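Local coordinates for hypothetical protein Atu0636 (Agrobacterium tumefaciens, PDB 2OZV), which is of unknown function but is predicted to be an O-methyltransferase, which would transfer a methyl group to an oxygen atom of its substrate, at residues Ala176-Ala181 / Val203-Thr208; Ser30-Asp35 / Met52-Arg57. One frame throughout, in Å; residues are numbered along the deposited sequence.

Contact 1 of 2, residues Ala176-Ala181 / Val203-Thr208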
ATOM      1  N   ALA B 176       4.941  -2.478  -4.805  1.00 45.94           N
ATOM      2  CA  ALA B 176       4.688  -2.635  -6.249  1.00 46.28           C
ATOM      3  C   ALA B 176       5.301  -3.938  -6.792  1.00 46.58           C
ATOM      4  O   ALA B 176       4.647  -4.646  -7.573  1.00 44.42           O
ATOM      5  CB  ALA B 176       5.180  -1.419  -7.069  1.00 46.95           C
ATOM      6  N   GLU B 177       6.529  -4.249  -6.356  1.00 46.39           N
ATOM      7  CA  GLU B 177       7.219  -5.460  -6.796  0.50 47.25           C
ATOM      8  C   GLU B 177       6.440  -6.706  -6.342  1.00 46.86           C
ATOM      9  O   GLU B 177       6.362  -7.697  -7.067  1.00 46.23           O
ATOM     10  CB  GLU B 177       8.689  -5.478  -6.300  0.50 47.82           C
ATOM     11  CG  GLU B 177       9.553  -6.634  -6.853  0.50 49.03           C
ATOM     12  CD  GLU B 177      11.072  -6.527  -6.583  0.50 49.44           C
ATOM     13  OE1 GLU B 177      11.582  -5.426  -6.291  0.50 51.05           O
ATOM     14  OE2 GLU B 177      11.774  -7.561  -6.699  0.50 52.22           O
ATOM     15  N   ILE B 178       5.870  -6.649  -5.138  1.00 45.69           N
ATOM     16  CA  ILE B 178       5.146  -7.785  -4.595  1.00 46.40           C
ATOM     17  C   ILE B 178       3.841  -8.026  -5.345  1.00 46.37           C
ATOM     18  O   ILE B 178       3.526  -9.165  -5.747  1.00 46.18           O
ATOM     19  CB  ILE B 178       4.890  -7.598  -3.106  1.00 46.11           C
ATOM     20  CG1 ILE B 178       6.200  -7.742  -2.320  1.00 46.97           C
ATOM     21  CG2 ILE B 178       3.900  -8.628  -2.594  1.00 47.29           C
ATOM     22  CD1 ILE B 178       6.137  -7.046  -0.962  1.00 49.20           C
ATOM     23  N   ILE B 179       3.077  -6.953  -5.560  1.00 44.93           N
ATOM     24  CA  ILE B 179       1.837  -7.080  -6.318  1.00 44.94           C
ATOM     25  C   ILE B 179       2.110  -7.610  -7.719  1.00 44.60           C
ATOM     26  O   ILE B 179       1.380  -8.499  -8.195  1.00 45.21           O
ATOM     27  CB  ILE B 179       1.061  -5.724  -6.365  1.00 44.88           C
ATOM     28  CG1 ILE B 179       0.591  -5.333  -4.944  1.00 44.75           C
ATOM     29  CG2 ILE B 179      -0.069  -5.756  -7.424  1.00 44.79           C
ATOM     30  CD1 ILE B 179       0.126  -3.819  -4.852  1.00 44.04           C
ATOM     31  N   ALA B 180       3.150  -7.104  -8.380  1.00 44.56           N
ATOM     32  CA  ALA B 180       3.476  -7.564  -9.744  1.00 45.18           C
ATOM     33  C   ALA B 180       3.865  -9.053  -9.761  1.00 45.46           C
ATOM     34  O   ALA B 180       3.463  -9.795 -10.658  1.00 45.46           O
ATOM     35  CB  ALA B 180       4.574  -6.726 -10.347  1.00 44.81           C
ATOM     36  N   ALA B 181       4.634  -9.471  -8.758  1.00 44.89           N
ATOM     37  CA  ALA B 181       5.107 -10.856  -8.678  1.00 45.37           C
ATOM     38  C   ALA B 181       3.935 -11.810  -8.411  1.00 46.43           C
ATOM     39  O   ALA B 181       3.924 -12.949  -8.898  1.00 46.90           O
ATOM     40  CB  ALA B 181       6.167 -10.987  -7.581  1.00 46.05           C
ATOM     41  N   VAL B 203       7.071   0.818   8.903  1.00 41.65           N
ATOM     42  CA  VAL B 203       8.436   0.275   8.818  1.00 42.33           C
ATOM     43  C   VAL B 203       8.480  -1.116   8.191  1.00 43.59           C
ATOM     44  O   VAL B 203       9.516  -1.517   7.650  1.00 43.07           O
ATOM     45  CB  VAL B 203       9.152   0.294  10.225  1.00 42.64           C
ATOM     46  CG1 VAL B 203       9.378   1.728  10.653  1.00 43.51           C
ATOM     47  CG2 VAL B 203       8.340  -0.455  11.242  1.00 42.82           C
ATOM     48  N   ARG B 204       7.379  -1.872   8.283  1.00 43.12           N
ATOM     49  CA  ARG B 204       7.280  -3.189   7.674  1.00 44.10           C
ATOM     50  C   ARG B 204       5.890  -3.367   7.076  1.00 43.98           C
ATOM     51  O   ARG B 204       4.979  -2.546   7.309  1.00 43.36           O
ATOM     52  CB  ARG B 204       7.565  -4.328   8.680  1.00 44.71           C
ATOM     53  CG  ARG B 204       9.016  -4.384   9.180  1.00 46.59           C
ATOM     54  CD  ARG B 204       9.968  -4.924   8.121  1.00 48.34           C
ATOM     55  NE  ARG B 204      11.324  -5.065   8.663  1.00 48.04           N
ATOM     56  CZ  ARG B 204      12.218  -4.080   8.774  1.00 48.14           C
ATOM     57  NH1 ARG B 204      11.947  -2.830   8.399  1.00 50.38           N
ATOM     58  NH2 ARG B 204      13.438  -4.351   9.287  1.00 50.92           N
HETATM   59  N   MSE B 205       5.728  -4.448   6.341  1.00 44.97           N
HETATM   60  CA  MSE B 205       4.494  -4.738   5.648  1.00 46.15           C
HETATM   61  C   MSE B 205       4.324  -6.244   5.577  1.00 45.83           C
HETATM   62  O   MSE B 205       5.255  -6.937   5.129  1.00 45.88           O
HETATM   63  CB  MSE B 205       4.523  -4.143   4.237  1.00 46.38           C
HETATM   64  CG  MSE B 205       3.236  -4.365   3.523  1.00 48.50           C
HETATM   65 SE   MSE B 205       3.454  -3.495   1.746  1.00 56.44          SE
HETATM   66  CE  MSE B 205       4.750  -4.616   0.960  1.00 50.61           C
ATOM     67  N   LEU B 206       3.179  -6.742   6.038  1.00 43.98           N
ATOM     68  CA  LEU B 206       2.812  -8.170   5.935  1.00 43.78           C
ATOM     69  C   LEU B 206       1.896  -8.311   4.723  1.00 45.42           C
ATOM     70  O   LEU B 206       1.000  -7.451   4.497  1.00 45.07           O
ATOM     71  CB  LEU B 206       2.021  -8.617   7.177  1.00 42.76           C
ATOM     72  CG  LEU B 206       2.762  -8.481   8.512  1.00 45.70           C
ATOM     73  CD1 LEU B 206       1.865  -8.857   9.701  1.00 46.65           C
ATOM     74  CD2 LEU B 206       4.034  -9.337   8.486  1.00 49.63           C
ATOM     75  N   VAL B 207       2.087  -9.381   3.944  1.00 45.21           N
ATOM     76  CA  VAL B 207       1.201  -9.645   2.833  1.00 45.47           C
ATOM     77  C   VAL B 207       0.824 -11.119   2.874  1.00 46.42           C
ATOM     78  O   VAL B 207       1.719 -11.979   3.066  1.00 46.61           O
ATOM     79  CB  VAL B 207       1.853  -9.327   1.481  1.00 46.26           C
ATOM     80  CG1 VAL B 207       0.843  -9.627   0.345  1.00 47.61           C
ATOM     81  CG2 VAL B 207       2.330  -7.860   1.427  1.00 46.82           C
ATOM     82  N   THR B 208      -0.471 -11.413   2.751  1.00 45.35           N
ATOM     83  CA  THR B 208      -0.909 -12.820   2.566  1.00 45.34           C
ATOM     84  C   THR B 208      -1.747 -12.900   1.290  1.00 45.43           C
ATOM     85  O   THR B 208      -2.351 -11.903   0.875  1.00 44.92           O
ATOM     86  CB  THR B 208      -1.732 -13.400   3.745  1.00 45.09           C
ATOM     87  OG1 THR B 208      -2.980 -12.711   3.871  1.00 45.42           O
ATOM     88  CG2 THR B 208      -0.927 -13.387   5.072  1.00 45.78           C
TER

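Contact 2 of 2, residues Ser30-Asp35 / Met52-Arg57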
ATOM      1  N   SER B  30       3.274 -15.566  12.493  1.00 45.27           N
ATOM      2  CA  SER B  30       1.921 -15.401  13.018  1.00 45.44           C
ATOM      3  C   SER B  30       0.869 -15.446  11.907  1.00 45.02           C
ATOM      4  O   SER B  30      -0.309 -15.636  12.189  1.00 46.02           O
ATOM      5  CB  SER B  30       1.804 -14.098  13.817  1.00 45.63           C
ATOM      6  OG  SER B  30       1.689 -13.009  12.962  1.00 46.26           O
ATOM      7  N   LEU B  31       1.288 -15.255  10.655  1.00 43.94           N
ATOM      8  CA  LEU B  31       0.354 -15.314   9.513  1.00 45.04           C
ATOM      9  C   LEU B  31      -0.184 -16.712   9.190  1.00 45.76           C
ATOM     10  O   LEU B  31      -1.160 -16.843   8.458  1.00 46.55           O
ATOM     11  CB  LEU B  31       1.037 -14.744   8.268  1.00 44.02           C
ATOM     12  CG  LEU B  31       1.429 -13.265   8.413  1.00 45.76           C
ATOM     13  CD1 LEU B  31       2.223 -12.771   7.194  1.00 46.60           C
ATOM     14  CD2 LEU B  31       0.127 -12.401   8.566  1.00 47.58           C
ATOM     15  N   VAL B  32       0.475 -17.747   9.707  1.00 45.90           N
ATOM     16  CA  VAL B  32      -0.009 -19.108   9.477  1.00 46.47           C
ATOM     17  C   VAL B  32      -1.066 -19.425  10.533  1.00 48.10           C
ATOM     18  O   VAL B  32      -0.744 -19.816  11.647  1.00 47.18           O
ATOM     19  CB  VAL B  32       1.142 -20.143   9.523  1.00 46.58           C
ATOM     20  CG1 VAL B  32       0.638 -21.551   9.208  1.00 47.52           C
ATOM     21  CG2 VAL B  32       2.256 -19.728   8.535  1.00 45.77           C
ATOM     22  N   ALA B  33      -2.326 -19.216  10.160  1.00 48.64           N
ATOM     23  CA  ALA B  33      -3.459 -19.438  11.062  1.00 50.04           C
ATOM     24  C   ALA B  33      -4.198 -20.687  10.602  1.00 52.01           C
ATOM     25  O   ALA B  33      -5.200 -20.594   9.917  1.00 53.47           O
ATOM     26  CB  ALA B  33      -4.406 -18.210  11.055  1.00 49.75           C
ATOM     27  N   ASP B  34      -3.715 -21.852  10.999  1.00 52.38           N
ATOM     28  CA  ASP B  34      -4.154 -23.107  10.419  1.00 53.71           C
ATOM     29  C   ASP B  34      -3.996 -24.142  11.518  1.00 54.54           C
ATOM     30  O   ASP B  34      -2.899 -24.296  12.072  1.00 55.11           O
ATOM     31  CB  ASP B  34      -3.236 -23.446   9.228  1.00 53.77           C
ATOM     32  CG  ASP B  34      -3.742 -24.619   8.371  1.00 55.81           C
ATOM     33  OD1 ASP B  34      -4.506 -25.491   8.856  1.00 56.60           O
ATOM     34  OD2 ASP B  34      -3.359 -24.661   7.181  1.00 54.78           O
ATOM     35  N   ASP B  35      -5.081 -24.844  11.842  1.00 55.64           N
ATOM     36  CA  ASP B  35      -4.995 -25.845  12.907  0.50 56.37           C
ATOM     37  C   ASP B  35      -4.962 -27.295  12.402  1.00 56.82           C
ATOM     38  O   ASP B  35      -5.063 -28.233  13.194  1.00 57.60           O
ATOM     39  CB  ASP B  35      -6.079 -25.615  13.972  0.50 56.36           C
ATOM     40  CG  ASP B  35      -5.918 -24.274  14.703  0.50 56.84           C
ATOM     41  OD1 ASP B  35      -4.768 -23.819  14.952  0.50 55.72           O
ATOM     42  OD2 ASP B  35      -6.959 -23.676  15.035  0.50 56.17           O
HETATM   43  N   MSE B  52      10.673 -21.943  12.532  1.00 50.13           N
HETATM   44  CA  MSE B  52      10.724 -22.449  13.897  1.00 52.62           C
HETATM   45  C   MSE B  52       9.603 -21.877  14.754  1.00 49.70           C
HETATM   46  O   MSE B  52       9.013 -22.600  15.548  1.00 49.65           O
HETATM   47  CB  MSE B  52      12.095 -22.196  14.541  1.00 52.55           C
HETATM   48  CG  MSE B  52      13.167 -22.946  13.794  1.00 54.65           C
HETATM   49 SE   MSE B  52      14.950 -22.677  14.598  1.00 66.19          SE
HETATM   50  CE  MSE B  52      15.967 -23.048  12.945  1.00 59.28           C
ATOM     51  N   ALA B  53       9.322 -20.583  14.601  1.00 47.89           N
ATOM     52  CA  ALA B  53       8.248 -19.950  15.368  1.00 47.11           C
ATOM     53  C   ALA B  53       6.877 -20.533  14.986  1.00 46.39           C
ATOM     54  O   ALA B  53       6.008 -20.691  15.861  1.00 47.08           O
ATOM     55  CB  ALA B  53       8.260 -18.441  15.201  1.00 47.06           C
ATOM     56  N   VAL B  54       6.687 -20.851  13.706  1.00 44.95           N
ATOM     57  CA  VAL B  54       5.457 -21.523  13.269  1.00 45.20           C
ATOM     58  C   VAL B  54       5.361 -22.909  13.962  1.00 45.48           C
ATOM     59  O   VAL B  54       4.346 -23.239  14.578  1.00 45.87           O
ATOM     60  CB  VAL B  54       5.423 -21.738  11.744  1.00 45.79           C
ATOM     61  CG1 VAL B  54       4.177 -22.558  11.382  1.00 46.83           C
ATOM     62  CG2 VAL B  54       5.401 -20.397  10.992  1.00 46.69           C
ATOM     63  N   ALA B  55       6.438 -23.692  13.894  1.00 45.13           N
ATOM     64  CA  ALA B  55       6.417 -25.057  14.480  1.00 45.74           C
ATOM     65  C   ALA B  55       6.199 -25.039  15.991  1.00 46.05           C
ATOM     66  O   ALA B  55       5.517 -25.915  16.547  1.00 46.60           O
ATOM     67  CB  ALA B  55       7.711 -25.816  14.125  1.00 46.10           C
ATOM     68  N   ALA B  56       6.777 -24.040  16.663  1.00 45.90           N
ATOM     69  CA  ALA B  56       6.647 -23.920  18.116  1.00 46.79           C
ATOM     70  C   ALA B  56       5.181 -23.725  18.519  1.00 46.71           C
ATOM     71  O   ALA B  56       4.738 -24.277  19.527  1.00 47.56           O
ATOM     72  CB  ALA B  56       7.515 -22.774  18.650  1.00 47.09           C
ATOM     73  N   ARG B  57       4.443 -22.948  17.726  1.00 46.04           N
ATOM     74  CA  ARG B  57       3.043 -22.622  18.018  1.00 46.36           C
ATOM     75  C   ARG B  57       2.059 -23.704  17.520  1.00 46.50           C
ATOM     76  O   ARG B  57       1.061 -24.017  18.183  1.00 46.78           O
ATOM     77  CB  ARG B  57       2.691 -21.267  17.379  1.00 46.30           C
ATOM     78  CG  ARG B  57       1.241 -20.823  17.638  1.00 45.68           C
ATOM     79  CD  ARG B  57       0.973 -19.391  17.160  1.00 46.51           C
ATOM     80  NE  ARG B  57       1.444 -19.194  15.786  1.00 45.68           N
ATOM     81  CZ  ARG B  57       0.749 -19.476  14.683  1.00 45.51           C
ATOM     82  NH1 ARG B  57      -0.489 -19.966  14.785  1.00 46.06           N
ATOM     83  NH2 ARG B  57       1.297 -19.276  13.485  1.00 45.67           N
TER

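Contact 1 of 2, residues Ala176-Ala181 / Val203-Thr208
I178 on helix 175-182 packs against M205 and V207 on strand 204-211, joining a helix to the sheet of a Rossmann-like methyltransferase fold. Strand 204-211 is the antiparallel strand inserted between strands 164-170 and 186-195. Helix 175-182 connects those two strands along the chain and lies over one face of the sheet.

The contact across the two segments is apolar, with no hydrogen bond. I178 sends both its branches to the strand. Its CG1 branch stands beside the backbone N (chi1 -71°) and runs on nearly extended, so that CD1 meets the methyl of M205 tip to tip. M205 is a selenomethionine. Its chain is straight through chi1 and chi2, then bends at chi3 (68°), which turns CE to I178. The other branch of I178 makes a looser contact, with I178 CG2 4.4 Å from CG1 of V207. S170 of strand 164-170 and F149 of helix 148-159 also touch I178. The next residue, I179, packs on V175 of the second subunit, so the helix also takes part in the dimer contact.

Backbone hydrogen bonds hold the strand along both edges: M205 and V207 to S170 and L168 of strand 164-170, L206 to T192 of strand 186-195. At the start of the strand, V203 and R204 form a classic beta bulge opposite I194. R204 NH1 donates to V203 O at 2.9 Å from above the carbonyl plane, and its NE forms a salt bridge with D24.

The I178 CD1 to M205 CE distance is 3.4 Å, tighter than a usual methyl contact.

Contact 2 of 2, residues Ser30-Asp35 / Met52-Arg57
R57 reaches from the last turn of helix 49-57 to the backbone carbonyl of V32, in the loop after helix 24-30. Two guanidinium nitrogens grip one oxygen. R57 NH2 is 2.8 Å from V32 O with a fairly straight bond (156°). R57 NH1 to V32 O is longer, at 3.2 Å, and more bent (136°). The oxygen sits at the edge of the guanidinium, in its plane. The arginine chain is extended until chi3 (49°), where it bends and turns the end group toward the loop. A weak bond from NH2 to A29 O adds a second carbonyl, on helix 24-30. Close by, S30 CA is 4.0 Å from R57 NH2.

V32 also gives an apolar contact. V32 CG2 lies 4.0 Å from V54 CG2, and the two side chains cross at about a right angle. The loop is thus held by its carbonyl and by its side chain, both to helix 49-57.

V32 and V54 rest together on I40 of strand 38-42 and I120 of strand 116-121. A29 of helix 24-30 packs against V54, so the contact fills the junction of two helices and the sheet.

In the fold
Both contacts are buried, but their chemistry differs. Contact 1 is wholly apolar across its segments and joins a helix to a strand. Contact 2 combines a valine pair with a charged side chain that grips a loop carbonyl, and its arginine is only partly buried. They share no helix or strand, and their centres lie about 20 Å apart. They still meet through the sheet: L31 of 30-35 packs on L206 and T208, whereas M205 and V207 of the same strand turn to helix 175-182. L31 CD2 is 3.8 Å from T208 CG2. Contact 1 borders the second subunit; contact 2 touches no other chain.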